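Hypothetical protein AF1432 (Archaeoglobus fulgidus, PDB 1YNB) probably removes the phosphate from 2'-deoxyribonucleoside 5'-monophosphates as a metal-dependent (cobalt or manganese) hydrolase of the HD-domain family, working as a homodimer. Local coordinates at residues R45-A50 and A123-E127; I52-S57 and T153-I159; L126-F130 and I159-L163. All blocks are in the same frame, centred on the assembly; numbering follows the deposited sequence.

Interaction 1: R45-A50 and A123-E127; sequences RAAIIA and ADKLE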
ATOM      1  N   ARG A  45      -8.462   7.773  -0.022  1.00 16.02           N
ATOM      2  CA  ARG A  45      -7.896   8.909  -0.701  1.00 14.51           C
ATOM      3  C   ARG A  45      -8.902  10.041  -0.880  1.00 14.35           C
ATOM      4  O   ARG A  45      -8.504  11.206  -0.861  1.00 17.42           O
ATOM      5  CB  ARG A  45      -7.273   8.525  -2.047  1.00 15.57           C
ATOM      6  CG  ARG A  45      -6.549   9.701  -2.679  1.00 14.54           C
ATOM      7  CD  ARG A  45      -5.539   9.332  -3.741  1.00 18.31           C
ATOM      8  NE  ARG A  45      -6.168   8.639  -4.877  1.00 17.54           N
ATOM      9  CZ  ARG A  45      -5.531   8.393  -6.025  1.00 17.85           C
ATOM     10  NH1 ARG A  45      -4.283   8.783  -6.191  1.00 17.27           N
ATOM     11  NH2 ARG A  45      -6.137   7.720  -6.995  1.00 16.31           N
ATOM     12  N   ALA A  46     -10.183   9.705  -1.019  1.00 14.54           N
ATOM     13  CA  ALA A  46     -11.168  10.768  -1.181  1.00 14.47           C
ATOM     14  C   ALA A  46     -11.192  11.597   0.122  1.00 17.86           C
ATOM     15  O   ALA A  46     -11.384  12.829   0.067  1.00 19.39           O
ATOM     16  CB  ALA A  46     -12.539  10.181  -1.444  1.00 15.66           C
ATOM     17  N   ALA A  47     -11.022  10.922   1.259  1.00 17.12           N
ATOM     18  CA  ALA A  47     -11.007  11.641   2.545  1.00 18.58           C
ATOM     19  C   ALA A  47      -9.852  12.606   2.600  1.00 19.94           C
ATOM     20  O   ALA A  47     -10.028  13.771   2.975  1.00 20.84           O
ATOM     21  CB  ALA A  47     -10.998  10.651   3.728  1.00 19.06           C
ATOM     22  N   ILE A  48      -8.652  12.171   2.201  1.00 18.39           N
ATOM     23  CA  ILE A  48      -7.519  13.058   2.173  1.00 18.51           C
ATOM     24  C   ILE A  48      -7.779  14.204   1.177  1.00 20.53           C
ATOM     25  O   ILE A  48      -7.503  15.388   1.457  1.00 19.12           O
ATOM     26  CB  ILE A  48      -6.238  12.243   1.852  1.00 19.16           C
ATOM     27  CG1 ILE A  48      -5.950  11.311   3.043  1.00 20.82           C
ATOM     28  CG2 ILE A  48      -5.019  13.157   1.576  1.00 21.07           C
ATOM     29  CD1 ILE A  48      -4.826  10.329   2.788  1.00 23.50           C
ATOM     30  N   ILE A  49      -8.330  13.890   0.007  1.00 18.44           N
ATOM     31  CA  ILE A  49      -8.627  14.976  -0.924  1.00 18.12           C
ATOM     32  C   ILE A  49      -9.641  15.989  -0.336  1.00 19.54           C
ATOM     33  O   ILE A  49      -9.494  17.191  -0.559  1.00 19.97           O
ATOM     34  CB  ILE A  49      -9.206  14.415  -2.234  1.00 16.24           C
ATOM     35  CG1 ILE A  49      -8.055  13.660  -2.961  1.00 17.59           C
ATOM     36  CG2 ILE A  49      -9.712  15.547  -3.141  1.00 17.88           C
ATOM     37  CD1 ILE A  49      -8.564  12.859  -4.253  1.00 17.78           C
ATOM     38  N   ALA A  50     -10.654  15.490   0.375  1.00 20.66           N
ATOM     39  CA  ALA A  50     -11.691  16.367   0.937  1.00 21.36           C
ATOM     40  C   ALA A  50     -11.047  17.331   1.944  1.00 23.60           C
ATOM     41  O   ALA A  50     -11.408  18.513   1.996  1.00 24.16           O
ATOM     42  CB  ALA A  50     -12.785  15.552   1.586  1.00 19.53           C
ATOM     43  N   ALA A 123     -14.654  15.638  -3.749  1.00 22.08           N
ATOM     44  CA  ALA A 123     -13.525  14.722  -3.462  1.00 21.25           C
ATOM     45  C   ALA A 123     -13.744  13.332  -4.058  1.00 20.75           C
ATOM     46  O   ALA A 123     -12.780  12.709  -4.528  1.00 22.44           O
ATOM     47  CB  ALA A 123     -13.287  14.624  -1.920  1.00 20.53           C
ATOM     48  N   ASP A 124     -14.984  12.852  -4.009  1.00 21.19           N
ATOM     49  CA  ASP A 124     -15.407  11.547  -4.540  1.00 22.16           C
ATOM     50  C   ASP A 124     -15.081  11.558  -6.036  1.00 22.14           C
ATOM     51  O   ASP A 124     -14.404  10.656  -6.552  1.00 22.96           O
ATOM     52  CB  ASP A 124     -16.923  11.392  -4.328  1.00 24.67           C
ATOM     53  CG  ASP A 124     -17.499  10.141  -4.980  1.00 28.99           C
ATOM     54  OD1 ASP A 124     -18.693  10.162  -5.343  1.00 30.72           O
ATOM     55  OD2 ASP A 124     -16.783   9.116  -5.122  1.00 27.45           O
ATOM     56  N   LYS A 125     -15.551  12.579  -6.733  1.00 19.70           N
ATOM     57  CA  LYS A 125     -15.287  12.695  -8.187  1.00 20.78           C
ATOM     58  C   LYS A 125     -13.815  12.951  -8.541  1.00 20.06           C
ATOM     59  O   LYS A 125     -13.297  12.446  -9.545  1.00 22.85           O
ATOM     60  CB  LYS A 125     -16.141  13.832  -8.768  1.00 22.21           C
ATOM     61  CG  LYS A 125     -17.620  13.594  -8.626  1.00 28.48           C
ATOM     62  CD  LYS A 125     -18.339  14.779  -9.271  1.00 32.78           C
ATOM     63  CE  LYS A 125     -19.703  15.037  -8.670  1.00 36.42           C
ATOM     64  NZ  LYS A 125     -20.049  16.466  -9.000  1.00 38.41           N
ATOM     65  N   LEU A 126     -13.124  13.765  -7.763  1.00 18.92           N
ATOM     66  CA  LEU A 126     -11.722  14.010  -8.044  1.00 18.30           C
ATOM     67  C   LEU A 126     -10.916  12.730  -7.815  1.00 17.81           C
ATOM     68  O   LEU A 126      -9.949  12.492  -8.552  1.00 17.53           O
ATOM     69  CB  LEU A 126     -11.113  15.084  -7.132  1.00 20.31           C
ATOM     70  CG  LEU A 126     -10.876  16.495  -7.663  1.00 23.95           C
ATOM     71  CD1 LEU A 126      -9.997  17.235  -6.634  1.00 22.69           C
ATOM     72  CD2 LEU A 126     -10.158  16.489  -9.043  1.00 22.40           C
ATOM     73  N   GLU A 127     -11.247  11.977  -6.764  1.00 16.45           N
ATOM     74  CA  GLU A 127     -10.515  10.737  -6.473  1.00 15.91           C
ATOM     75  C   GLU A 127     -10.634   9.811  -7.715  1.00 17.02           C
ATOM     76  O   GLU A 127      -9.638   9.168  -8.177  1.00 16.57           O
ATOM     77  CB  GLU A 127     -11.078  10.053  -5.236  1.00 15.24           C
ATOM     78  CG  GLU A 127     -10.093   9.060  -4.553  1.00 15.30           C
ATOM     79  CD  GLU A 127      -9.846   7.765  -5.354  1.00 14.54           C
ATOM     80  OE1 GLU A 127     -10.824   7.173  -5.891  1.00 16.65           O
ATOM     81  OE2 GLU A 127      -8.664   7.336  -5.414  1.00 15.23           O
TER
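In the all-helical HD-domain fold, helix 39-56 and helix 117-135 cross here at 120°, their segment axes 8.4 Å apart at closest approach. Such nearness needs small residues: the CA atoms of Ala-50 and Ala-123 lie 5.0 Å apart, and Ala-123 CB sits 3.7 Å from Ala-50 CB and 3.3 Å from Ala-46 O. That carbonyl is nonetheless satisfied, since it accepts the helical bond from Ala-50 N (2.8 Å). Ile-49 spreads its branches over the neighbouring helix, with CG2 3.9 Å from Leu-126 CD1 and CD1 3.6 Å from Glu-127 CA.

The buried charges of Arg-45 and Glu-127 are matched by partners from both subunits. Glu-127 OE2 takes bonds from the guanidinium of Arg-45 and a salt bridge from Lys-21 of the second subunit, while OE1 is hydrogen-bonded to His-42 ND1. Arg-45, long enough to reach several partners, also gives NH2 to Glu-134 and NH1 to the carbonyl of Ile-14 of the second subunit. His-42 NE2 makes a weak hydrogen bond with Asp-124 OD2, so the network borders a probable metal site: His-42, His-74, Asp-75 and Asp-124 converge in the H...HD...D pattern, although no metal is bound to them here. Within the salt bridge, Glu-127 OE2 lies near the guanidinium plane, 2.9 Å from Arg-45 NE and 3.0 Å from Arg-45 NH2.

Interaction 2: I52-S57 and T153-I159; sequences ILALKS and TDAAKEI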
ATOM      1  N   ILE A  52      -7.922  18.331   1.805  1.00 24.16           N
ATOM      2  CA  ILE A  52      -7.237  19.308   0.972  1.00 25.07           C
ATOM      3  C   ILE A  52      -8.185  20.361   0.380  1.00 23.88           C
ATOM      4  O   ILE A  52      -7.856  21.563   0.367  1.00 25.48           O
ATOM      5  CB  ILE A  52      -6.492  18.612  -0.186  1.00 23.91           C
ATOM      6  CG1 ILE A  52      -5.285  17.841   0.363  1.00 24.22           C
ATOM      7  CG2 ILE A  52      -5.974  19.655  -1.192  1.00 25.91           C
ATOM      8  CD1 ILE A  52      -4.659  16.868  -0.675  1.00 23.37           C
ATOM      9  N   LEU A  53      -9.327  19.924  -0.138  1.00 24.96           N
ATOM     10  CA  LEU A  53     -10.291  20.861  -0.737  1.00 24.41           C
ATOM     11  C   LEU A  53     -10.755  21.907   0.275  1.00 27.18           C
ATOM     12  O   LEU A  53     -10.874  23.086  -0.057  1.00 25.64           O
ATOM     13  CB  LEU A  53     -11.521  20.132  -1.280  1.00 25.16           C
ATOM     14  CG  LEU A  53     -11.275  19.266  -2.534  1.00 24.49           C
ATOM     15  CD1 LEU A  53     -12.546  18.592  -2.964  1.00 24.24           C
ATOM     16  CD2 LEU A  53     -10.720  20.120  -3.644  1.00 26.09           C
ATOM     17  N   ALA A  54     -11.021  21.466   1.499  1.00 26.95           N
ATOM     18  CA  ALA A  54     -11.477  22.393   2.535  1.00 28.53           C
ATOM     19  C   ALA A  54     -10.379  23.385   2.853  1.00 29.33           C
ATOM     20  O   ALA A  54     -10.617  24.583   2.861  1.00 32.34           O
ATOM     21  CB  ALA A  54     -11.883  21.616   3.793  1.00 27.71           C
ATOM     22  N   LEU A  55      -9.164  22.916   3.102  1.00 29.66           N
ATOM     23  CA  LEU A  55      -8.099  23.839   3.424  1.00 31.90           C
ATOM     24  C   LEU A  55      -7.842  24.860   2.320  1.00 34.20           C
ATOM     25  O   LEU A  55      -7.731  26.079   2.585  1.00 32.58           O
ATOM     26  CB  LEU A  55      -6.812  23.084   3.733  1.00 32.54           C
ATOM     27  CG  LEU A  55      -6.747  22.340   5.071  1.00 33.21           C
ATOM     28  CD1 LEU A  55      -5.324  21.830   5.277  1.00 32.62           C
ATOM     29  CD2 LEU A  55      -7.138  23.277   6.230  1.00 34.54           C
ATOM     30  N   LYS A  56      -7.745  24.367   1.083  1.00 32.96           N
ATOM     31  CA  LYS A  56      -7.498  25.233  -0.064  1.00 34.37           C
ATOM     32  C   LYS A  56      -8.671  26.172  -0.323  1.00 33.67           C
ATOM     33  O   LYS A  56      -8.530  27.146  -1.053  1.00 35.24           O
ATOM     34  CB  LYS A  56      -7.222  24.384  -1.319  1.00 34.51           C
ATOM     35  CG  LYS A  56      -5.854  23.698  -1.320  1.00 35.88           C
ATOM     36  CD  LYS A  56      -4.750  24.660  -1.740  1.00 38.94           C
ATOM     37  CE  LYS A  56      -3.397  24.208  -1.212  1.00 40.48           C
ATOM     38  NZ  LYS A  56      -2.280  25.058  -1.716  1.00 41.67           N
ATOM     39  N   SER A  57      -9.828  25.871   0.245  1.00 33.47           N
ATOM     40  CA  SER A  57     -11.004  26.716   0.077  1.00 34.99           C
ATOM     41  C   SER A  57     -11.073  27.726   1.214  1.00 37.48           C
ATOM     42  O   SER A  57     -12.091  28.385   1.401  1.00 38.29           O
ATOM     43  CB  SER A  57     -12.281  25.883   0.089  1.00 34.01           C
ATOM     44  OG  SER A  57     -12.375  25.085  -1.079  1.00 33.83           O
ATOM     45  N   THR A 153     -16.635  23.024  -6.524  1.00 33.67           N
ATOM     46  CA  THR A 153     -15.747  24.017  -5.916  1.00 32.88           C
ATOM     47  C   THR A 153     -14.589  24.487  -6.776  1.00 33.84           C
ATOM     48  O   THR A 153     -14.095  23.752  -7.628  1.00 32.58           O
ATOM     49  CB  THR A 153     -15.172  23.533  -4.563  1.00 33.68           C
ATOM     50  OG1 THR A 153     -14.163  22.524  -4.777  1.00 32.70           O
ATOM     51  CG2 THR A 153     -16.282  22.955  -3.709  1.00 32.02           C
ATOM     52  N   ASP A 154     -14.163  25.731  -6.565  1.00 33.15           N
ATOM     53  CA  ASP A 154     -13.063  26.274  -7.336  1.00 32.03           C
ATOM     54  C   ASP A 154     -11.774  25.527  -7.020  1.00 31.65           C
ATOM     55  O   ASP A 154     -10.891  25.422  -7.869  1.00 29.63           O
ATOM     56  CB  ASP A 154     -12.845  27.756  -7.027  1.00 35.31           C
ATOM     57  CG  ASP A 154     -13.921  28.660  -7.647  1.00 35.98           C
ATOM     58  OD1 ASP A 154     -14.717  28.204  -8.510  1.00 34.14           O
ATOM     59  OD2 ASP A 154     -13.942  29.847  -7.253  1.00 37.04           O
ATOM     60  N   ALA A 155     -11.644  25.057  -5.781  1.00 27.90           N
ATOM     61  CA  ALA A 155     -10.439  24.341  -5.383  1.00 28.14           C
ATOM     62  C   ALA A 155     -10.347  23.012  -6.152  1.00 25.32           C
ATOM     63  O   ALA A 155      -9.278  22.629  -6.615  1.00 25.53           O
ATOM     64  CB  ALA A 155     -10.464  24.062  -3.880  1.00 27.48           C
ATOM     65  N   ALA A 156     -11.475  22.323  -6.261  1.00 26.41           N
ATOM     66  CA  ALA A 156     -11.522  21.039  -6.953  1.00 24.57           C
ATOM     67  C   ALA A 156     -11.255  21.300  -8.451  1.00 26.35           C
ATOM     68  O   ALA A 156     -10.501  20.573  -9.092  1.00 25.18           O
ATOM     69  CB  ALA A 156     -12.888  20.373  -6.748  1.00 23.64           C
ATOM     70  N   LYS A 157     -11.856  22.353  -9.004  1.00 25.94           N
ATOM     71  CA  LYS A 157     -11.645  22.658 -10.420  1.00 27.93           C
ATOM     72  C   LYS A 157     -10.181  22.947 -10.734  1.00 26.97           C
ATOM     73  O   LYS A 157      -9.660  22.527 -11.767  1.00 28.03           O
ATOM     74  CB  LYS A 157     -12.530  23.844 -10.847  1.00 28.92           C
ATOM     75  CG  LYS A 157     -14.001  23.468 -11.019  1.00 31.83           C
ATOM     76  CD  LYS A 157     -14.859  24.723 -11.265  1.00 34.04           C
ATOM     77  CE  LYS A 157     -16.348  24.372 -11.352  1.00 34.97           C
ATOM     78  NZ  LYS A 157     -17.195  25.621 -11.407  1.00 36.83           N
ATOM     79  N   GLU A 158      -9.492  23.639  -9.840  1.00 25.92           N
ATOM     80  CA  GLU A 158      -8.093  23.971 -10.069  1.00 25.39           C
ATOM     81  C   GLU A 158      -7.224  22.695 -10.028  1.00 24.80           C
ATOM     82  O   GLU A 158      -6.365  22.471 -10.899  1.00 23.18           O
ATOM     83  CB  GLU A 158      -7.641  24.991  -9.004  1.00 31.12           C
ATOM     84  CG  GLU A 158      -6.191  25.498  -9.119  1.00 37.99           C
ATOM     85  CD  GLU A 158      -5.896  26.780  -8.282  1.00 42.76           C
ATOM     86  OE1 GLU A 158      -6.530  27.013  -7.217  1.00 43.82           O
ATOM     87  OE2 GLU A 158      -4.997  27.559  -8.688  1.00 46.45           O
ATOM     88  N   ILE A 159      -7.458  21.858  -9.024  1.00 22.09           N
ATOM     89  CA  ILE A 159      -6.684  20.606  -8.892  1.00 21.27           C
ATOM     90  C   ILE A 159      -6.947  19.715 -10.121  1.00 20.71           C
ATOM     91  O   ILE A 159      -6.041  19.118 -10.675  1.00 21.96           O
ATOM     92  CB  ILE A 159      -7.104  19.853  -7.608  1.00 19.74           C
ATOM     93  CG1 ILE A 159      -6.547  20.593  -6.389  1.00 20.10           C
ATOM     94  CG2 ILE A 159      -6.518  18.412  -7.583  1.00 20.18           C
ATOM     95  CD1 ILE A 159      -7.010  19.962  -5.098  1.00 18.82           C
TER
HETATM   96  O   HOH W   1     -12.949  26.230  -3.576  1.00 33.47           O
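Leu-53 lays its CD2 methyl over the first turn of helix 154-166, 3.5 Å from Ala-156 N, 3.8 Å from Ala-156 CB and 4.0 Å from Ala-155 CB. Alanine suits both places, because its short side chain leaves room for a leucine to rest close to the backbone. One turn on, Ile-159 CD1 closes the far side of the apolar patch, 4.0 Å from Leu-53 CD2 and 4.1 Å from Ile-52 CG2; Ile-52 and Ile-159 also pack against the second subunit.

Polar groups gather near the C-terminal end of helix 39-56, where the other helix begins. Thr-153 is the N-cap: its OG1 accepts from Ala-156 N (3.1 Å), while Thr-153 N is hydrogen-bonded to Asp-122 OD2. Ser-57 OG donates back to Leu-53 O (2.7 Å) and accepts from water 1 (2.8 Å), which in turn accepts from Ala-155 N (2.8 Å). A small hydroxyl thus serves the C-terminal part of one helix and, through the water, the opening turn of the other. With segment axes crossing at 112° and 9.1 Å apart at closest approach, this is a junction of helix ends in the all-helical HD-domain fold, with a threonine N-cap at its edge.

Interaction 3: L126-F130 and I159-L163; sequences LELAF and IYRVL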
ATOM      1  N   LEU A 126     -13.124  13.765  -7.763  1.00 18.92           N
ATOM      2  CA  LEU A 126     -11.722  14.010  -8.044  1.00 18.30           C
ATOM      3  C   LEU A 126     -10.916  12.730  -7.815  1.00 17.81           C
ATOM      4  O   LEU A 126      -9.949  12.492  -8.552  1.00 17.53           O
ATOM      5  CB  LEU A 126     -11.113  15.084  -7.132  1.00 20.31           C
ATOM      6  CG  LEU A 126     -10.876  16.495  -7.663  1.00 23.95           C
ATOM      7  CD1 LEU A 126      -9.997  17.235  -6.634  1.00 22.69           C
ATOM      8  CD2 LEU A 126     -10.158  16.489  -9.043  1.00 22.40           C
ATOM      9  N   GLU A 127     -11.247  11.977  -6.764  1.00 16.45           N
ATOM     10  CA  GLU A 127     -10.515  10.737  -6.473  1.00 15.91           C
ATOM     11  C   GLU A 127     -10.634   9.811  -7.715  1.00 17.02           C
ATOM     12  O   GLU A 127      -9.638   9.168  -8.177  1.00 16.57           O
ATOM     13  CB  GLU A 127     -11.078  10.053  -5.236  1.00 15.24           C
ATOM     14  CG  GLU A 127     -10.093   9.060  -4.553  1.00 15.30           C
ATOM     15  CD  GLU A 127      -9.846   7.765  -5.354  1.00 14.54           C
ATOM     16  OE1 GLU A 127     -10.824   7.173  -5.891  1.00 16.65           O
ATOM     17  OE2 GLU A 127      -8.664   7.336  -5.414  1.00 15.23           O
ATOM     18  N   LEU A 128     -11.856   9.703  -8.209  1.00 15.72           N
ATOM     19  CA  LEU A 128     -12.128   8.885  -9.407  1.00 18.23           C
ATOM     20  C   LEU A 128     -11.310   9.375 -10.592  1.00 18.75           C
ATOM     21  O   LEU A 128     -10.709   8.559 -11.316  1.00 18.47           O
ATOM     22  CB  LEU A 128     -13.628   8.937  -9.759  1.00 18.74           C
ATOM     23  CG  LEU A 128     -14.060   8.282 -11.082  1.00 19.61           C
ATOM     24  CD1 LEU A 128     -13.858   6.757 -11.043  1.00 19.06           C
ATOM     25  CD2 LEU A 128     -15.510   8.567 -11.246  1.00 22.33           C
ATOM     26  N   ALA A 129     -11.254  10.692 -10.818  1.00 15.98           N
ATOM     27  CA  ALA A 129     -10.463  11.224 -11.932  1.00 16.31           C
ATOM     28  C   ALA A 129      -8.974  10.874 -11.750  1.00 16.00           C
ATOM     29  O   ALA A 129      -8.299  10.488 -12.702  1.00 16.33           O
ATOM     30  CB  ALA A 129     -10.640  12.778 -12.059  1.00 18.62           C
ATOM     31  N   PHE A 130      -8.435  11.019 -10.538  1.00 16.41           N
ATOM     32  CA  PHE A 130      -7.026  10.657 -10.327  1.00 14.97           C
ATOM     33  C   PHE A 130      -6.804   9.150 -10.622  1.00 14.06           C
ATOM     34  O   PHE A 130      -5.800   8.783 -11.255  1.00 13.67           O
ATOM     35  CB  PHE A 130      -6.587  10.902  -8.864  1.00 15.41           C
ATOM     36  CG  PHE A 130      -5.988  12.258  -8.651  1.00 16.90           C
ATOM     37  CD1 PHE A 130      -6.810  13.377  -8.497  1.00 16.96           C
ATOM     38  CD2 PHE A 130      -4.611  12.413  -8.613  1.00 15.02           C
ATOM     39  CE1 PHE A 130      -6.228  14.662  -8.294  1.00 17.12           C
ATOM     40  CE2 PHE A 130      -4.020  13.647  -8.420  1.00 18.11           C
ATOM     41  CZ  PHE A 130      -4.837  14.797  -8.253  1.00 17.08           C
ATOM     42  N   ILE A 159      -7.458  21.858  -9.024  1.00 22.09           N
ATOM     43  CA  ILE A 159      -6.684  20.606  -8.892  1.00 21.27           C
ATOM     44  C   ILE A 159      -6.947  19.715 -10.121  1.00 20.71           C
ATOM     45  O   ILE A 159      -6.041  19.118 -10.675  1.00 21.96           O
ATOM     46  CB  ILE A 159      -7.104  19.853  -7.608  1.00 19.74           C
ATOM     47  CG1 ILE A 159      -6.547  20.593  -6.389  1.00 20.10           C
ATOM     48  CG2 ILE A 159      -6.518  18.412  -7.583  1.00 20.18           C
ATOM     49  CD1 ILE A 159      -7.010  19.962  -5.098  1.00 18.82           C
ATOM     50  N   TYR A 160      -8.206  19.607 -10.508  1.00 21.20           N
ATOM     51  CA  TYR A 160      -8.591  18.806 -11.672  1.00 23.31           C
ATOM     52  C   TYR A 160      -7.893  19.331 -12.940  1.00 23.51           C
ATOM     53  O   TYR A 160      -7.370  18.557 -13.750  1.00 22.45           O
ATOM     54  CB  TYR A 160     -10.107  18.882 -11.851  1.00 21.85           C
ATOM     55  CG  TYR A 160     -10.632  18.161 -13.056  1.00 25.13           C
ATOM     56  CD1 TYR A 160     -10.538  16.773 -13.156  1.00 24.21           C
ATOM     57  CD2 TYR A 160     -11.213  18.858 -14.114  1.00 26.08           C
ATOM     58  CE1 TYR A 160     -11.010  16.100 -14.271  1.00 25.10           C
ATOM     59  CE2 TYR A 160     -11.694  18.180 -15.260  1.00 28.36           C
ATOM     60  CZ  TYR A 160     -11.589  16.801 -15.321  1.00 27.87           C
ATOM     61  OH  TYR A 160     -12.084  16.113 -16.420  1.00 26.97           O
ATOM     62  N   ARG A 161      -7.889  20.645 -13.118  1.00 23.78           N
ATOM     63  CA  ARG A 161      -7.253  21.214 -14.303  1.00 24.80           C
ATOM     64  C   ARG A 161      -5.785  20.801 -14.394  1.00 23.63           C
ATOM     65  O   ARG A 161      -5.305  20.426 -15.467  1.00 22.92           O
ATOM     66  CB  ARG A 161      -7.371  22.760 -14.309  1.00 25.27           C
ATOM     67  CG  ARG A 161      -6.693  23.372 -15.543  1.00 26.76           C
ATOM     68  CD  ARG A 161      -6.826  24.867 -15.641  1.00 28.52           C
ATOM     69  NE  ARG A 161      -6.238  25.358 -16.891  1.00 30.85           N
ATOM     70  CZ  ARG A 161      -6.055  26.649 -17.170  1.00 33.69           C
ATOM     71  NH1 ARG A 161      -6.414  27.578 -16.290  1.00 32.24           N
ATOM     72  NH2 ARG A 161      -5.527  27.023 -18.331  1.00 33.46           N
ATOM     73  N   VAL A 162      -5.057  20.875 -13.274  1.00 22.75           N
ATOM     74  CA  VAL A 162      -3.650  20.496 -13.287  1.00 22.63           C
ATOM     75  C   VAL A 162      -3.496  18.976 -13.472  1.00 24.56           C
ATOM     76  O   VAL A 162      -2.587  18.543 -14.179  1.00 24.06           O
ATOM     77  CB  VAL A 162      -2.916  20.985 -11.998  1.00 25.75           C
ATOM     78  CG1 VAL A 162      -1.464  20.477 -11.956  1.00 24.88           C
ATOM     79  CG2 VAL A 162      -2.905  22.520 -12.010  1.00 25.53           C
ATOM     80  N   LEU A 163      -4.382  18.189 -12.851  1.00 23.18           N
ATOM     81  CA  LEU A 163      -4.351  16.720 -12.986  1.00 21.98           C
ATOM     82  C   LEU A 163      -4.379  16.382 -14.481  1.00 23.37           C
ATOM     83  O   LEU A 163      -3.593  15.554 -14.960  1.00 23.99           O
ATOM     84  CB  LEU A 163      -5.602  16.088 -12.375  1.00 20.93           C
ATOM     85  CG  LEU A 163      -5.801  14.618 -11.940  1.00 24.33           C
ATOM     86  CD1 LEU A 163      -7.177  14.120 -12.416  1.00 22.44           C
ATOM     87  CD2 LEU A 163      -4.630  13.723 -12.302  1.00 23.01           C
TER
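Leu-163 is the main knob between these helices: it enters the space between Ala-129 and Phe-130, its CD1 3.7 Å from Ala-129 CB and its CG over the face of the Phe-130 ring. That CG stands 3.7 Å from the centroid of the Phe-130 ring and 11° off its normal, a CH-pi contact. Ile-159 meets the same ring at its edge, with CG2 3.8 Å from Phe-130 CE1. In the HD-domain helical bundle this pairs helix 117-135 with helix 154-166, running almost parallel at 7°, and the 10.7 Å between segment axes leaves space for large side chains. Leu-126 fills the next hollow, placing CD1 3.8 Å from Ile-159 CG2 and CD2 3.7 Å from Tyr-160 CB. Small Ala-129 leaves room beside Tyr-160, whose CE1 lies 4.0 Å from Ala-129 CB at the ring edge; Tyr-160 OH is hydrogen-bonded to Ala-146 O, outside the two segments. Beyond the interface, His-15 of the second subunit meets the Phe-130 ring edge-to-face and also packs on Leu-163.

Three helices, 39-56, 117-135 and 154-166, meet pairwise in these contacts: interaction 1 joins the first two, interaction 2 the first and third, interaction 3 the second and third. The centres lie only 9 to 11 Å apart, and side chains touch from one contact to the next, so the three share one buried, largely apolar region. Leu-126 makes contacts in both interactions 1 and 3, and Ile-159 in both 2 and 3; Leu-53 CD2 lies 4.2 Å from Leu-126 CD1. Along the chain, helix 39-56 comes well before the other two, which follow each other. Helix 154-166 thus packs against the two helices that carry His-42 and Asp-124, residues of the probable metal site, and all three contacts touch the second subunit.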